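Serine/threonine-protein kinase pelle (Drosophila melanogaster, PDB 1D2Z) is a signalling kinase of the Toll pathway that establishes embryonic dorsoventral polarity, and binds the adaptor Tube through the death domain described here. Local coordinates at residues Val41-Asp46 against Leu66-Gly71. Residues are numbered along the deposited sequence; the frame is centred on the assembly and turned at random.
Sequences VKLYPD and LNIWGG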
# COMPACT_ATOMS: atom_id res chain seq x y z
N VAL A 41 -0.60 -13.82 -7.46
CA VAL A 41 -1.20 -12.51 -7.21
C VAL A 41 -0.66 -11.47 -8.20
O VAL A 41 -0.97 -10.29 -8.12
CB VAL A 41 -0.96 -12.02 -5.76
CG1 VAL A 41 -1.50 -13.04 -4.77
CG2 VAL A 41 0.52 -11.77 -5.52
N LYS A 42 0.17 -11.94 -9.13
CA LYS A 42 0.75 -11.10 -10.17
C LYS A 42 1.59 -9.93 -9.67
O LYS A 42 1.41 -8.79 -10.11
CB LYS A 42 -0.35 -10.59 -11.11
CG LYS A 42 -1.14 -11.69 -11.80
CD LYS A 42 -2.22 -11.12 -12.70
CE LYS A 42 -3.06 -12.24 -13.32
NZ LYS A 42 -4.17 -11.72 -14.17
N LEU A 43 2.51 -10.20 -8.74
CA LEU A 43 3.40 -9.15 -8.24
C LEU A 43 4.26 -8.70 -9.42
O LEU A 43 4.53 -9.49 -10.33
CB LEU A 43 4.31 -9.67 -7.12
CG LEU A 43 3.72 -9.94 -5.74
CD1 LEU A 43 4.86 -10.20 -4.74
CD2 LEU A 43 2.91 -8.74 -5.28
N TYR A 44 4.67 -7.43 -9.40
CA TYR A 44 5.49 -6.87 -10.47
C TYR A 44 6.95 -7.31 -10.35
O TYR A 44 7.41 -7.74 -9.29
CB TYR A 44 5.36 -5.35 -10.50
CG TYR A 44 4.02 -4.88 -11.02
CD1 TYR A 44 2.93 -4.71 -10.17
CD2 TYR A 44 3.83 -4.63 -12.39
CE1 TYR A 44 1.69 -4.31 -10.65
CE2 TYR A 44 2.58 -4.23 -12.88
CZ TYR A 44 1.52 -4.07 -12.01
OH TYR A 44 0.28 -3.69 -12.48
N PRO A 45 7.72 -7.19 -11.46
CA PRO A 45 9.13 -7.58 -11.48
C PRO A 45 9.98 -7.04 -10.33
O PRO A 45 10.77 -7.78 -9.75
CB PRO A 45 9.61 -7.05 -12.84
CG PRO A 45 8.40 -7.18 -13.69
CD PRO A 45 7.32 -6.65 -12.77
N ASP A 46 9.81 -5.77 -9.99
CA ASP A 46 10.58 -5.18 -8.91
C ASP A 46 10.24 -5.82 -7.56
O ASP A 46 11.11 -5.97 -6.70
CB ASP A 46 10.36 -3.67 -8.85
CG ASP A 46 11.60 -2.92 -8.42
OD1 ASP A 46 11.79 -2.74 -7.19
OD2 ASP A 46 12.39 -2.53 -9.31
N LEU A 66 4.75 -11.50 2.25
CA LEU A 66 3.69 -10.94 3.09
C LEU A 66 3.90 -9.44 3.31
O LEU A 66 2.93 -8.69 3.37
CB LEU A 66 3.63 -11.65 4.45
CG LEU A 66 3.17 -13.11 4.47
CD1 LEU A 66 3.14 -13.61 5.92
CD2 LEU A 66 1.80 -13.25 3.84
N ASN A 67 5.16 -9.03 3.44
CA ASN A 67 5.49 -7.61 3.63
C ASN A 67 5.00 -6.79 2.44
O ASN A 67 4.42 -5.72 2.61
CB ASN A 67 7.00 -7.42 3.80
CG ASN A 67 7.50 -7.76 5.21
OD1 ASN A 67 6.73 -7.82 6.16
ND2 ASN A 67 8.80 -7.98 5.33
N ILE A 68 5.21 -7.31 1.24
CA ILE A 68 4.79 -6.62 0.01
C ILE A 68 3.28 -6.70 -0.24
O ILE A 68 2.60 -5.68 -0.29
CB ILE A 68 5.56 -7.17 -1.23
CG1 ILE A 68 7.05 -6.89 -1.09
CG2 ILE A 68 5.02 -6.54 -2.52
CD1 ILE A 68 7.94 -7.63 -2.06
N TRP A 69 2.77 -7.92 -0.37
CA TRP A 69 1.36 -8.14 -0.66
C TRP A 69 0.44 -7.68 0.48
O TRP A 69 -0.58 -7.04 0.23
CB TRP A 69 1.14 -9.62 -1.00
CG TRP A 69 -0.18 -9.92 -1.63
CD1 TRP A 69 -0.69 -9.39 -2.79
CD2 TRP A 69 -1.17 -10.82 -1.13
NE1 TRP A 69 -1.93 -9.91 -3.05
CE2 TRP A 69 -2.25 -10.80 -2.05
CE3 TRP A 69 -1.25 -11.66 -0.01
CZ2 TRP A 69 -3.40 -11.58 -1.87
CZ3 TRP A 69 -2.40 -12.43 0.17
CH2 TRP A 69 -3.45 -12.38 -0.76
N GLY A 70 0.81 -7.98 1.72
CA GLY A 70 -0.01 -7.57 2.84
C GLY A 70 0.21 -6.11 3.20
O GLY A 70 -0.74 -5.37 3.45
N GLY A 71 1.46 -5.68 3.17
CA GLY A 71 1.79 -4.31 3.50
C GLY A 71 1.22 -3.26 2.58
O GLY A 71 0.38 -2.45 2.99
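Leu-66 O accepts two backbone donors, Gly-70 N at 2.8 Å and, weakly, Gly-71 N at 3.4 Å, within the turn of helix 61-73 that brings Ile-68 and Trp-69 against Val-41 and Leu-43. The second bond marks a wider pi-type turn in this six-helix death-domain bundle. Across the contact, residues 41-44 link helix 34-40 to helix 45-56; the positive phi of Lys-42 (60°) belongs to a Schellman motif closing the former.

Contact between the segments is apolar. Val-41 lies against the indole: CG1 sits 3.4 Å above the ring plane, displaced toward its rim, and makes a CH-pi contact with the five-membered ring, 30° off the normal. Val-41 CG1 also reaches Trp-69 CZ2, whereas Val-41 CG2 meets Trp-69 CD1 at 3.8 Å, so the two methyls spread along the indole. Trp-69 carries CG anti to its own N (chi1 -166°), which turns the ring to meet Val-41. An alanine at Trp-69 would take away the surface under both Val-41 methyls and is likely to open a gap beside Phe-65 and Leu-80 of the same chain and Ile-147 of the Tube chain, which also pack on the indole.

The same turn borders the partner: Gly-71 O and Asn-67 O accept hydrogen bonds from Ser-121 and Asn-29 of Tube. Beside the indole, Leu-43 CD2 meets Ile-68 CG2 at 4.1 Å and Trp-69 CD1, obliquely, at 4.4 Å.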